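Local coordinates for protein-glutamine deamidase Cif (PDB 3GQM) that deamidates a specific glutamine side chain of host NEDD8 to glutamate, shutting down cullin-RING ubiquitin ligases and so inhibiting the host cell cycle, at residues D56-L61 with I122-I127; A73-V78 with D95-M100; S107-F112 with V149-D154; K113-K118 with R263-N268. All blocks are in the same frame, centred on the assembly; numbering follows the deposited sequence.

Contacts 3 and 4 are buried, while contacts 1 and 2 lie at the surface. Helix 104-116 ties three of them together: its middle packs on the antiparallel sheet in contact 3, its C-terminal end meets helix 262-273 in contact 4, and the two loops of contact 1 lie along it, sharing Lys113 and Glu117 of contact 4 as polar partners. Chemistry follows place. Contact 3 is almost wholly aliphatic and aromatic; contact 4 adds an asparagine that binds carbonyls at a helix end; contact 1 rests on a turn-forming aspartate. Contact 2, with centre about 27 Å from that of contact 4, is an apolar patch between a helix and a turn.

Contact 1 (D56-L61 with I122-I127); sequences DRYDTL and IDPTSI
An Asx turn at Asp123, in the loop that follows helix 104-116, receives Tyr58 from the loop between helices 47-53 and 67-80. Asp123 CG stands anti to its backbone N (chi1 -175°), which brings OD1 back over the following residues. There OD1 accepts from Thr125 N at 3.0 Å and from Thr125 OG1 at 2.6 Å, both donors lying above the carboxylate plane. Aspartate suits this place because its short acid reaches the backbone two residues on, and threonine because its hydroxyl adds a second grip. The same OD1 lies 3.2 Å from Tyr58 CB, the two side chains crossing at about a right angle. On the ring itself, the methyl Thr125 CG2 approaches Tyr58 CD2 obliquely at 3.8 Å, and Pro124 CD sits beside Tyr58 CB. Over one face of the tyrosine ring, toward its rim, lies the carbonyl oxygen of Asp56, two residues back in the same loop. Two acceptors, Tyr58 O and Ile122 O, come within 3.1 Å of each other; Lys113 NZ of helix 104-116 donates to both, probably offsetting their repulsion. Asp123 O is likewise gripped twice, by Ser126 N and by Ser126 OG, the hydroxyl at 3.0 Å and above the carbonyl plane.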
loop_
_atom_site.group_PDB
_atom_site.type_symbol
_atom_site.label_atom_id
_atom_site.label_comp_id
_atom_site.label_asym_id
_atom_site.label_seq_id
_atom_site.Cartn_x
_atom_site.Cartn_y
_atom_site.Cartn_z
ATOM N N ASP A 56 8.038 10.678 -1.860
ATOM C CA ASP A 56 8.759 9.853 -0.884
ATOM C C ASP A 56 9.301 10.608 0.324
ATOM O O ASP A 56 10.177 10.094 1.011
ATOM C CB ASP A 56 9.881 9.060 -1.553
ATOM C CG ASP A 56 10.905 9.964 -2.227
ATOM O OD1 ASP A 56 11.764 9.417 -2.930
ATOM O OD2 ASP A 56 10.845 11.214 -2.075
ATOM N N ARG A 57 8.791 11.802 0.605
ATOM C CA ARG A 57 9.175 12.464 1.872
ATOM C C ARG A 57 8.199 12.003 2.933
ATOM O O ARG A 57 7.001 12.260 2.814
ATOM C CB ARG A 57 9.136 13.993 1.741
ATOM N N TYR A 58 8.681 11.340 3.971
ATOM C CA TYR A 58 7.767 10.695 4.930
ATOM C C TYR A 58 7.824 11.254 6.344
ATOM O O TYR A 58 7.103 10.781 7.229
ATOM C CB TYR A 58 8.011 9.196 5.000
ATOM C CG TYR A 58 7.902 8.432 3.713
ATOM C CD1 TYR A 58 6.725 8.426 2.960
ATOM C CD2 TYR A 58 8.973 7.661 3.265
ATOM C CE1 TYR A 58 6.644 7.696 1.796
ATOM C CE2 TYR A 58 8.898 6.944 2.125
ATOM C CZ TYR A 58 7.730 6.960 1.380
ATOM O OH TYR A 58 7.692 6.194 0.227
ATOM N N ASP A 59 8.702 12.235 6.557
ATOM C CA ASP A 59 8.914 12.837 7.864
ATOM C C ASP A 59 8.030 14.043 8.040
ATOM O O ASP A 59 7.956 14.540 9.132
ATOM C CB ASP A 59 10.392 13.248 8.067
ATOM C CG ASP A 59 10.902 14.151 6.962
ATOM O OD1 ASP A 59 11.110 13.648 5.829
ATOM O OD2 ASP A 59 11.104 15.349 7.220
ATOM N N THR A 60 7.396 14.489 6.950
ATOM C CA THR A 60 6.404 15.574 6.834
ATOM C C THR A 60 4.974 15.012 6.563
ATOM O O THR A 60 4.828 13.938 5.974
ATOM C CB THR A 60 6.785 16.441 5.652
ATOM O OG1 THR A 60 7.746 17.407 6.097
ATOM C CG2 THR A 60 5.584 17.211 5.026
ATOM N N LEU A 61 3.947 15.745 6.985
ATOM C CA LEU A 61 2.552 15.308 6.833
ATOM C C LEU A 61 2.294 15.177 5.375
ATOM O O LEU A 61 2.658 16.098 4.612
ATOM C CB LEU A 61 1.560 16.346 7.374
ATOM C CG LEU A 61 1.200 16.341 8.867
ATOM C CD1 LEU A 61 0.256 17.490 9.098
ATOM C CD2 LEU A 61 0.565 14.990 9.361
ATOM N N ILE A 122 3.739 10.940 10.412
ATOM C CA ILE A 122 4.145 9.569 10.726
ATOM C C ILE A 122 5.011 9.061 9.566
ATOM O O ILE A 122 4.676 9.221 8.390
ATOM C CB ILE A 122 2.938 8.597 10.917
ATOM C CG1 ILE A 122 1.989 9.082 12.025
ATOM C CG2 ILE A 122 3.412 7.172 11.303
ATOM C CD1 ILE A 122 0.555 8.517 11.872
ATOM N N ASP A 123 6.145 8.491 9.920
ATOM C CA ASP A 123 7.077 7.993 8.949
ATOM C C ASP A 123 6.985 6.508 9.080
ATOM O O ASP A 123 7.495 5.954 10.047
ATOM C CB ASP A 123 8.486 8.463 9.289
ATOM C CG ASP A 123 9.487 8.075 8.233
ATOM O OD1 ASP A 123 9.164 7.264 7.297
ATOM O OD2 ASP A 123 10.578 8.628 8.343
ATOM N N PRO A 124 6.247 5.869 8.148
ATOM C CA PRO A 124 6.063 4.439 8.190
ATOM C C PRO A 124 7.382 3.732 7.990
ATOM O O PRO A 124 7.453 2.572 8.302
ATOM C CB PRO A 124 5.143 4.164 7.001
ATOM C CG PRO A 124 5.285 5.370 6.120
ATOM C CD PRO A 124 5.636 6.494 6.953
ATOM N N THR A 125 8.419 4.396 7.464
ATOM C CA THR A 125 9.721 3.691 7.335
ATOM C C THR A 125 10.463 3.561 8.673
ATOM O O THR A 125 11.381 2.744 8.790
ATOM C CB THR A 125 10.662 4.299 6.259
ATOM O OG1 THR A 125 11.033 5.625 6.648
ATOM C CG2 THR A 125 9.973 4.359 4.936
ATOM N N SER A 126 10.035 4.331 9.687
ATOM C CA SER A 126 10.725 4.343 10.984
ATOM C C SER A 126 9.936 3.769 12.161
ATOM O O SER A 126 10.513 3.535 13.243
ATOM C CB SER A 126 11.197 5.759 11.330
ATOM O OG SER A 126 10.104 6.648 11.385
ATOM N N ILE A 127 8.633 3.538 11.986
ATOM C CA ILE A 127 7.863 2.899 13.051
ATOM C C ILE A 127 8.444 1.518 13.447
ATOM O O ILE A 127 9.253 0.952 12.731
ATOM C CB ILE A 127 6.331 2.823 12.721
ATOM C CG1 ILE A 127 6.099 2.149 11.352
ATOM C CG2 ILE A 127 5.686 4.224 12.800
ATOM C CD1 ILE A 127 4.603 1.902 10.994
#

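Contact 2 (A73-V78 with D95-M100); sequences AIEKSV and DPFALM
One face of the Phe97 ring carries the methyl Ile74 CG2, 3.8 Å from the ring centroid and 20° off the normal, a CH-pi contact displaced toward the rim. At the ring's edge, near its plane, Glu75 CG lies 3.5 Å from Phe97 CZ; the two side chains cross at about a right angle, and the glutamate runs on extended beyond CG, so that its CG methylene, rather than the carboxylate, packs on the ring. Branching makes isoleucine apt here: CG2, anti to the backbone N, also meets Pro96 CB at 3.6 Å, while CD1 touches Pro96 O. One turn later on the helix, Val78 CG2 presses on Pro96 CG at 3.3 Å, tighter than usual for two carbons. Phe97 reaches the helix because its CG is anti to the carbonyl carbon (chi1 -62°). Its backbone N donates to Asp95 OD1 at 2.6 Å, meeting the oxygen nearly along its C-O axis. Pro96 also touches Leu84 and Tyr87 of helix 84-91, and Ile74 touches Arg51 of helix 47-53. The arrangement is that of a type I beta turn, Asp95 to Ala98, reinforced by an Asx turn, with proline and phenylalanine at its central positions packed against helix 67-80.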
loop_
_atom_site.group_PDB
_atom_site.type_symbol
_atom_site.label_atom_id
_atom_site.label_comp_id
_atom_site.label_asym_id
_atom_site.label_seq_id
_atom_site.Cartn_x
_atom_site.Cartn_y
_atom_site.Cartn_z
ATOM N N ALA A 73 10.784 21.457 -7.594
ATOM C CA ALA A 73 11.899 20.608 -7.208
ATOM C C ALA A 73 12.303 19.721 -8.369
ATOM O O ALA A 73 13.483 19.565 -8.648
ATOM C CB ALA A 73 11.541 19.742 -5.942
ATOM N N ILE A 74 11.319 19.161 -9.067
ATOM C CA ILE A 74 11.618 18.407 -10.263
ATOM C C ILE A 74 12.283 19.306 -11.335
ATOM O O ILE A 74 13.281 18.895 -11.944
ATOM C CB ILE A 74 10.370 17.692 -10.842
ATOM C CG1 ILE A 74 9.741 16.752 -9.790
ATOM C CG2 ILE A 74 10.727 16.977 -12.146
ATOM C CD1 ILE A 74 8.298 16.301 -10.134
ATOM N N GLU A 75 11.743 20.523 -11.560
ATOM C CA GLU A 75 12.370 21.439 -12.540
ATOM C C GLU A 75 13.846 21.659 -12.156
ATOM O O GLU A 75 14.748 21.508 -12.964
ATOM C CB GLU A 75 11.644 22.796 -12.620
ATOM C CG GLU A 75 10.258 22.739 -13.255
ATOM C CD GLU A 75 9.461 24.041 -13.092
ATOM O OE1 GLU A 75 10.091 25.136 -12.968
ATOM O OE2 GLU A 75 8.197 23.961 -13.102
ATOM N N LYS A 76 14.067 22.001 -10.900
ATOM C CA LYS A 76 15.419 22.222 -10.413
ATOM C C LYS A 76 16.326 21.027 -10.698
ATOM O O LYS A 76 17.414 21.164 -11.302
ATOM C CB LYS A 76 15.378 22.543 -8.930
ATOM C CG LYS A 76 16.749 22.866 -8.403
ATOM C CD LYS A 76 16.789 22.945 -6.892
ATOM C CE LYS A 76 18.270 22.757 -6.410
ATOM N NZ LYS A 76 18.663 21.272 -6.277
ATOM N N SER A 77 15.875 19.840 -10.306
ATOM C CA SER A 77 16.650 18.618 -10.543
ATOM C C SER A 77 16.978 18.433 -12.043
ATOM O O SER A 77 18.090 18.013 -12.428
ATOM C CB SER A 77 15.894 17.389 -9.971
ATOM O OG SER A 77 16.337 16.186 -10.588
ATOM N N VAL A 78 16.007 18.718 -12.905
ATOM C CA VAL A 78 16.209 18.493 -14.329
ATOM C C VAL A 78 17.293 19.481 -14.836
ATOM O O VAL A 78 18.160 19.117 -15.636
ATOM C CB VAL A 78 14.869 18.640 -15.111
ATOM C CG1 VAL A 78 15.123 19.020 -16.566
ATOM C CG2 VAL A 78 14.048 17.367 -15.032
ATOM N N ASP A 95 10.662 10.570 -18.071
ATOM C CA ASP A 95 10.255 11.950 -17.936
ATOM C C ASP A 95 9.844 12.174 -16.504
ATOM O O ASP A 95 8.787 11.716 -16.081
ATOM C CB ASP A 95 9.084 12.299 -18.847
ATOM C CG ASP A 95 8.783 13.791 -18.844
ATOM O OD1 ASP A 95 8.676 14.410 -17.747
ATOM O OD2 ASP A 95 8.669 14.353 -19.949
ATOM N N PRO A 96 10.652 12.934 -15.764
ATOM C CA PRO A 96 10.414 13.217 -14.374
ATOM C C PRO A 96 9.142 14.054 -14.154
ATOM O O PRO A 96 8.709 14.144 -13.026
ATOM C CB PRO A 96 11.673 14.021 -13.969
ATOM C CG PRO A 96 12.058 14.679 -15.169
ATOM C CD PRO A 96 11.777 13.735 -16.285
ATOM N N PHE A 97 8.544 14.645 -15.195
ATOM C CA PHE A 97 7.253 15.336 -14.968
ATOM C C PHE A 97 6.020 14.467 -15.123
ATOM O O PHE A 97 4.914 14.915 -14.841
ATOM C CB PHE A 97 7.103 16.616 -15.806
ATOM C CG PHE A 97 8.133 17.661 -15.484
ATOM C CD1 PHE A 97 7.993 18.477 -14.371
ATOM C CD2 PHE A 97 9.255 17.807 -16.293
ATOM C CE1 PHE A 97 8.955 19.437 -14.058
ATOM C CE2 PHE A 97 10.214 18.762 -15.994
ATOM C CZ PHE A 97 10.058 19.583 -14.863
ATOM N N ALA A 98 6.206 13.236 -15.556
ATOM C CA ALA A 98 5.069 12.358 -15.835
ATOM C C ALA A 98 4.380 11.952 -14.548
ATOM O O ALA A 98 4.953 11.995 -13.474
ATOM C CB ALA A 98 5.495 11.124 -16.628
ATOM N N LEU A 99 3.120 11.593 -14.650
ATOM C CA LEU A 99 2.402 11.223 -13.451
ATOM C C LEU A 99 2.768 9.784 -13.173
ATOM O O LEU A 99 3.112 9.021 -14.077
ATOM C CB LEU A 99 0.901 11.422 -13.605
ATOM C CG LEU A 99 0.415 12.861 -13.856
ATOM C CD1 LEU A 99 -0.981 12.962 -13.297
ATOM C CD2 LEU A 99 1.336 13.869 -13.190
ATOM N N MET A 100 2.759 9.417 -11.912
ATOM C CA MET A 100 3.249 8.103 -11.630
ATOM C C MET A 100 2.178 7.140 -11.140
ATOM O O MET A 100 1.180 7.560 -10.587
ATOM C CB MET A 100 4.440 8.186 -10.702
ATOM C CG MET A 100 4.166 8.673 -9.318
ATOM S SD MET A 100 5.786 8.748 -8.506
ATOM C CE MET A 100 6.538 7.184 -9.027
#

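Contact 3 (S107-F112 with V149-D154); sequences SANNIF and VVIVND
Ile151, on strand 147-154, an inner strand of the four-stranded antiparallel sheet, points at helix 104-116, the helix that begins at the inferred active-site Cys104. This pairing of a cysteine-bearing helix with a sheet is the core of the papain-like fold, consistent with the clan assignment of the Cif family. From CB, which lies 3.9 Å from Phe112 CD1, the side chain divides. CG2 takes the crowded position between the backbone N and the carbonyl carbon and meets Phe112 CE1 at 3.8 Å. CG1, anti to the backbone N (chi1 179°), carries the chain toward the helix, and its tip CD1 lies 4.1 Å from Ala108 CB and about as far from Ala108 O. Alanine is apt here, since its small side chain leaves the long isoleucine branch room to approach the helix backbone. Two residues earlier on the strand, Val149 points to the same side, and its CG1 touches Phe112 CE1 at 3.8 Å. Phe112, with CG anti to its backbone N (chi1 -177°), thus lays one side of its ring obliquely against both aliphatic residues. Helix and strand run nearly antiparallel, at 164°, with their axes 9.4 Å apart, close enough for these side chains to mesh. Leu162 of strand 159-165 and Tyr129 also touch Ile151. The remaining neighbour is polar: Asn109 turns its amide toward the strand, and OD1, which accepts a hydrogen bond from Lys160 NZ, stands 3.3 Å from Ile151 CD1.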
loop_
_atom_site.group_PDB
_atom_site.type_symbol
_atom_site.label_atom_id
_atom_site.label_comp_id
_atom_site.label_asym_id
_atom_site.label_seq_id
_atom_site.Cartn_x
_atom_site.Cartn_y
_atom_site.Cartn_z
ATOM N N SER A 107 3.452 2.988 -2.643
ATOM C CA SER A 107 1.987 2.967 -2.468
ATOM C C SER A 107 1.589 2.665 -1.023
ATOM O O SER A 107 0.771 3.390 -0.441
ATOM C CB SER A 107 1.280 2.008 -3.440
ATOM O OG SER A 107 1.690 0.636 -3.210
ATOM N N ALA A 108 2.223 1.653 -0.416
ATOM C CA ALA A 108 1.910 1.279 0.949
ATOM C C ALA A 108 2.309 2.395 1.937
ATOM O O ALA A 108 1.547 2.714 2.864
ATOM C CB ALA A 108 2.600 -0.077 1.335
ATOM N N ASN A 109 3.504 2.949 1.783
ATOM C CA ASN A 109 3.961 4.004 2.686
ATOM C C ASN A 109 3.022 5.241 2.666
ATOM O O ASN A 109 2.623 5.724 3.689
ATOM C CB ASN A 109 5.410 4.405 2.364
ATOM C CG ASN A 109 6.427 3.392 2.848
ATOM O OD1 ASN A 109 6.147 2.544 3.696
ATOM N ND2 ASN A 109 7.591 3.437 2.265
ATOM N N ASN A 110 2.658 5.698 1.486
ATOM C CA ASN A 110 1.787 6.863 1.337
ATOM C C ASN A 110 0.317 6.663 1.706
ATOM O O ASN A 110 -0.271 7.520 2.373
ATOM C CB ASN A 110 1.955 7.429 -0.069
ATOM C CG ASN A 110 3.265 8.206 -0.178
ATOM O OD1 ASN A 110 3.477 9.133 0.607
ATOM N ND2 ASN A 110 4.187 7.775 -1.072
ATOM N N ILE A 111 -0.277 5.531 1.302
ATOM C CA ILE A 111 -1.662 5.238 1.746
ATOM C C ILE A 111 -1.735 5.015 3.265
ATOM O O ILE A 111 -2.728 5.408 3.922
ATOM C CB ILE A 111 -2.284 4.046 0.962
ATOM C CG1 ILE A 111 -2.546 4.483 -0.510
ATOM C CG2 ILE A 111 -3.565 3.562 1.683
ATOM C CD1 ILE A 111 -2.664 3.306 -1.524
ATOM N N PHE A 112 -0.691 4.412 3.824
ATOM C CA PHE A 112 -0.562 4.320 5.284
ATOM C C PHE A 112 -0.605 5.717 5.967
ATOM O O PHE A 112 -1.338 5.890 6.950
ATOM C CB PHE A 112 0.749 3.622 5.672
ATOM C CG PHE A 112 0.930 3.410 7.179
ATOM C CD1 PHE A 112 0.495 2.203 7.785
ATOM C CD2 PHE A 112 1.525 4.420 7.985
ATOM C CE1 PHE A 112 0.632 1.981 9.166
ATOM C CE2 PHE A 112 1.699 4.226 9.374
ATOM C CZ PHE A 112 1.248 3.002 9.975
ATOM N N VAL A 149 -4.677 -0.205 10.527
ATOM C CA VAL A 149 -4.061 -0.616 9.269
ATOM C C VAL A 149 -2.689 -1.224 9.598
ATOM O O VAL A 149 -2.009 -0.726 10.490
ATOM C CB VAL A 149 -3.970 0.530 8.264
ATOM C CG1 VAL A 149 -3.172 1.744 8.834
ATOM C CG2 VAL A 149 -3.345 0.030 6.956
ATOM N N VAL A 150 -2.339 -2.325 8.926
ATOM C CA VAL A 150 -1.097 -3.048 9.172
ATOM C C VAL A 150 -0.272 -2.929 7.931
ATOM O O VAL A 150 -0.760 -3.182 6.830
ATOM C CB VAL A 150 -1.336 -4.543 9.414
ATOM C CG1 VAL A 150 -0.028 -5.293 9.523
ATOM C CG2 VAL A 150 -2.188 -4.753 10.687
ATOM N N ILE A 151 0.969 -2.497 8.092
ATOM C CA ILE A 151 1.858 -2.390 6.941
ATOM C C ILE A 151 2.790 -3.594 6.995
ATOM O O ILE A 151 3.396 -3.920 8.047
ATOM C CB ILE A 151 2.602 -0.993 6.855
ATOM C CG1 ILE A 151 3.538 -0.940 5.638
ATOM C CG2 ILE A 151 3.261 -0.625 8.216
ATOM C CD1 ILE A 151 3.918 0.531 5.151
ATOM N N VAL A 152 2.891 -4.262 5.856
ATOM C CA VAL A 152 3.619 -5.507 5.819
ATOM C C VAL A 152 4.795 -5.386 4.909
ATOM O O VAL A 152 4.682 -4.982 3.724
ATOM C CB VAL A 152 2.692 -6.703 5.342
ATOM C CG1 VAL A 152 3.462 -8.059 5.327
ATOM C CG2 VAL A 152 1.507 -6.796 6.224
ATOM N N ASN A 153 5.927 -5.776 5.468
ATOM C CA ASN A 153 7.145 -5.878 4.738
ATOM C C ASN A 153 7.540 -7.372 4.599
ATOM O O ASN A 153 8.142 -7.975 5.482
ATOM C CB ASN A 153 8.232 -5.001 5.406
ATOM C CG ASN A 153 9.480 -4.894 4.550
ATOM O OD1 ASN A 153 9.769 -5.779 3.762
ATOM N ND2 ASN A 153 10.223 -3.819 4.711
ATOM N N ASP A 154 7.163 -7.955 3.467
ATOM C CA ASP A 154 7.313 -9.378 3.232
ATOM C C ASP A 154 8.545 -9.747 2.431
ATOM O O ASP A 154 8.502 -9.687 1.188
ATOM C CB ASP A 154 6.054 -9.918 2.509
ATOM C CG ASP A 154 5.958 -11.452 2.585
ATOM O OD1 ASP A 154 7.002 -12.137 2.304
ATOM O OD2 ASP A 154 4.855 -11.951 2.958
#

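Contact 4 (K113-K118 with R263-N268); sequences KLMTEK and RQFQRN
Helix 104-116 ends at Thr116, and as the backbone leaves helical angles at Glu117 it passes beside helix 262-273, with Met115 CA and Phe265 CA nearest at 4.6 Å. This helix end is held by Asn268, whose CG is anti to the carbonyl carbon (chi1 -63°). Its ND2 donates to Leu114 O at 2.9 Å and to Glu117 O at 2.8 Å, nearly straight at 172° and 161°, with both acceptors in the amide plane. Asparagine suits the place because one NH2 group can serve two carbonyls at once. A second-shell residue probably fixes its rotation: Gln264 NE2 donates to Asn268 OD1. The apolar part of the contact is built round Phe265 and Leu114. Met115 CG sits over one face of the Phe265 ring, 3.9 Å from the centroid, the two side chains running side by side, and SD makes a more distant Met-aromatic contact. Leu114 CD1 packs on Asn268 CB at 3.6 Å, and Leu37 and Leu40 of helix 29-42 touch Phe265 and Leu114 respectively. Lys118, its side chain crossing that of Gln264 at about a right angle, sets CG 3.7 Å from Gln264 CD. A water completes the link, donating to Lys118 O and to Asn268 OD1, each at 2.8 Å.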
loop_
_atom_site.group_PDB
_atom_site.type_symbol
_atom_site.label_atom_id
_atom_site.label_comp_id
_atom_site.label_asym_id
_atom_site.label_seq_id
_atom_site.Cartn_x
_atom_site.Cartn_y
_atom_site.Cartn_z
ATOM N N LYS A 113 0.232 6.662 5.499
ATOM C CA LYS A 113 0.208 8.037 6.003
ATOM C C LYS A 113 -1.176 8.642 5.786
ATOM O O LYS A 113 -1.757 9.196 6.749
ATOM C CB LYS A 113 1.296 8.904 5.332
ATOM C CG LYS A 113 2.757 8.557 5.825
ATOM C CD LYS A 113 3.822 9.291 4.951
ATOM C CE LYS A 113 3.682 10.854 5.023
ATOM N NZ LYS A 113 4.247 11.296 6.314
ATOM N N LEU A 114 -1.724 8.509 4.561
ATOM C CA LEU A 114 -3.092 9.025 4.292
ATOM C C LEU A 114 -4.136 8.540 5.305
ATOM O O LEU A 114 -4.976 9.319 5.755
ATOM C CB LEU A 114 -3.586 8.677 2.884
ATOM C CG LEU A 114 -4.777 9.477 2.328
ATOM C CD1 LEU A 114 -4.407 10.913 2.099
ATOM C CD2 LEU A 114 -5.254 8.922 1.034
ATOM N N MET A 115 -4.077 7.270 5.672
ATOM C CA MET A 115 -5.082 6.711 6.581
ATOM C C MET A 115 -4.913 7.163 8.049
ATOM O O MET A 115 -5.908 7.401 8.729
ATOM C CB MET A 115 -5.039 5.178 6.483
ATOM C CG MET A 115 -5.469 4.683 5.112
ATOM S SD MET A 115 -5.358 2.908 4.941
ATOM C CE MET A 115 -6.477 2.395 6.255
ATOM N N THR A 116 -3.652 7.250 8.516
ATOM C CA THR A 116 -3.326 7.356 9.933
ATOM C C THR A 116 -3.045 8.773 10.419
ATOM O O THR A 116 -3.132 9.012 11.597
ATOM C CB THR A 116 -2.068 6.516 10.281
ATOM O OG1 THR A 116 -0.974 6.910 9.448
ATOM C CG2 THR A 116 -2.335 5.003 10.085
ATOM N N GLU A 117 -2.702 9.701 9.542
ATOM C CA GLU A 117 -2.222 11.035 9.981
ATOM C C GLU A 117 -3.369 11.989 10.299
ATOM O O GLU A 117 -4.434 11.941 9.684
ATOM C CB GLU A 117 -1.296 11.699 8.950
ATOM C CG GLU A 117 0.113 11.123 8.987
ATOM C CD GLU A 117 1.056 11.687 7.927
ATOM O OE1 GLU A 117 0.601 12.295 6.916
ATOM O OE2 GLU A 117 2.283 11.482 8.108
ATOM N N LYS A 118 -3.115 12.877 11.238
ATOM C CA LYS A 118 -4.048 13.957 11.509
ATOM C C LYS A 118 -3.203 15.217 11.386
ATOM O O LYS A 118 -3.104 15.809 10.311
ATOM C CB LYS A 118 -4.606 13.759 12.919
ATOM C CG LYS A 118 -5.915 14.415 13.209
ATOM C CD LYS A 118 -5.796 15.889 13.537
ATOM C CE LYS A 118 -6.894 16.313 14.506
ATOM N NZ LYS A 118 -8.043 15.344 14.492
ATOM N N ARG A 263 -12.942 8.979 9.982
ATOM C CA ARG A 263 -13.315 10.294 9.402
ATOM C C ARG A 263 -12.092 11.098 9.016
ATOM O O ARG A 263 -12.136 11.851 8.055
ATOM C CB ARG A 263 -14.151 11.144 10.384
ATOM C CG ARG A 263 -15.562 10.596 10.619
ATOM C CD ARG A 263 -16.393 11.667 11.395
ATOM N NE ARG A 263 -17.687 11.159 11.837
ATOM C CZ ARG A 263 -18.699 10.900 11.004
ATOM N NH1 ARG A 263 -19.841 10.440 11.489
ATOM N NH2 ARG A 263 -18.567 11.106 9.694
ATOM N N GLN A 264 -11.014 10.952 9.773
ATOM C CA GLN A 264 -9.735 11.669 9.429
ATOM C C GLN A 264 -9.213 11.162 8.112
ATOM O O GLN A 264 -8.826 11.980 7.240
ATOM C CB GLN A 264 -8.655 11.493 10.517
ATOM C CG GLN A 264 -7.520 12.512 10.397
ATOM C CD GLN A 264 -8.045 13.959 10.257
ATOM O OE1 GLN A 264 -8.877 14.408 11.025
ATOM N NE2 GLN A 264 -7.577 14.659 9.258
ATOM N N PHE A 265 -9.254 9.817 7.950
ATOM C CA PHE A 265 -8.907 9.179 6.660
ATOM C C PHE A 265 -9.694 9.776 5.469
ATOM O O PHE A 265 -9.126 10.163 4.429
ATOM C CB PHE A 265 -9.105 7.643 6.728
ATOM C CG PHE A 265 -8.979 6.928 5.372
ATOM C CD1 PHE A 265 -8.045 7.332 4.417
ATOM C CD2 PHE A 265 -9.776 5.826 5.080
ATOM C CE1 PHE A 265 -7.956 6.707 3.182
ATOM C CE2 PHE A 265 -9.684 5.171 3.839
ATOM C CZ PHE A 265 -8.766 5.601 2.892
ATOM N N GLN A 266 -11.009 9.809 5.625
ATOM C CA GLN A 266 -11.903 10.366 4.604
ATOM C C GLN A 266 -11.526 11.794 4.356
ATOM O O GLN A 266 -11.424 12.231 3.227
ATOM C CB GLN A 266 -13.337 10.330 5.102
ATOM C CG GLN A 266 -13.922 8.945 5.192
ATOM C CD GLN A 266 -15.403 9.045 5.496
ATOM O OE1 GLN A 266 -15.795 9.402 6.603
ATOM N NE2 GLN A 266 -16.223 8.750 4.520
ATOM N N ARG A 267 -11.286 12.502 5.435
ATOM C CA ARG A 267 -10.935 13.901 5.350
ATOM C C ARG A 267 -9.589 14.087 4.601
ATOM O O ARG A 267 -9.501 14.911 3.678
ATOM C CB ARG A 267 -10.922 14.524 6.763
ATOM C CG ARG A 267 -11.007 16.026 6.738
ATOM C CD ARG A 267 -11.305 16.620 8.154
ATOM N NE ARG A 267 -11.684 18.046 8.055
ATOM C CZ ARG A 267 -12.883 18.532 7.682
ATOM N NH1 ARG A 267 -13.917 17.757 7.361
ATOM N NH2 ARG A 267 -13.050 19.839 7.624
ATOM N N ASN A 268 -8.567 13.321 4.954
ATOM C CA ASN A 268 -7.282 13.411 4.209
ATOM C C ASN A 268 -7.469 13.087 2.759
ATOM O O ASN A 268 -6.922 13.789 1.869
ATOM C CB ASN A 268 -6.198 12.503 4.813
ATOM C CG ASN A 268 -5.827 12.895 6.217
ATOM O OD1 ASN A 268 -5.991 14.064 6.602
ATOM N ND2 ASN A 268 -5.298 11.924 7.017
HETATM O O HOH W 1 -3.461 14.592 7.799
#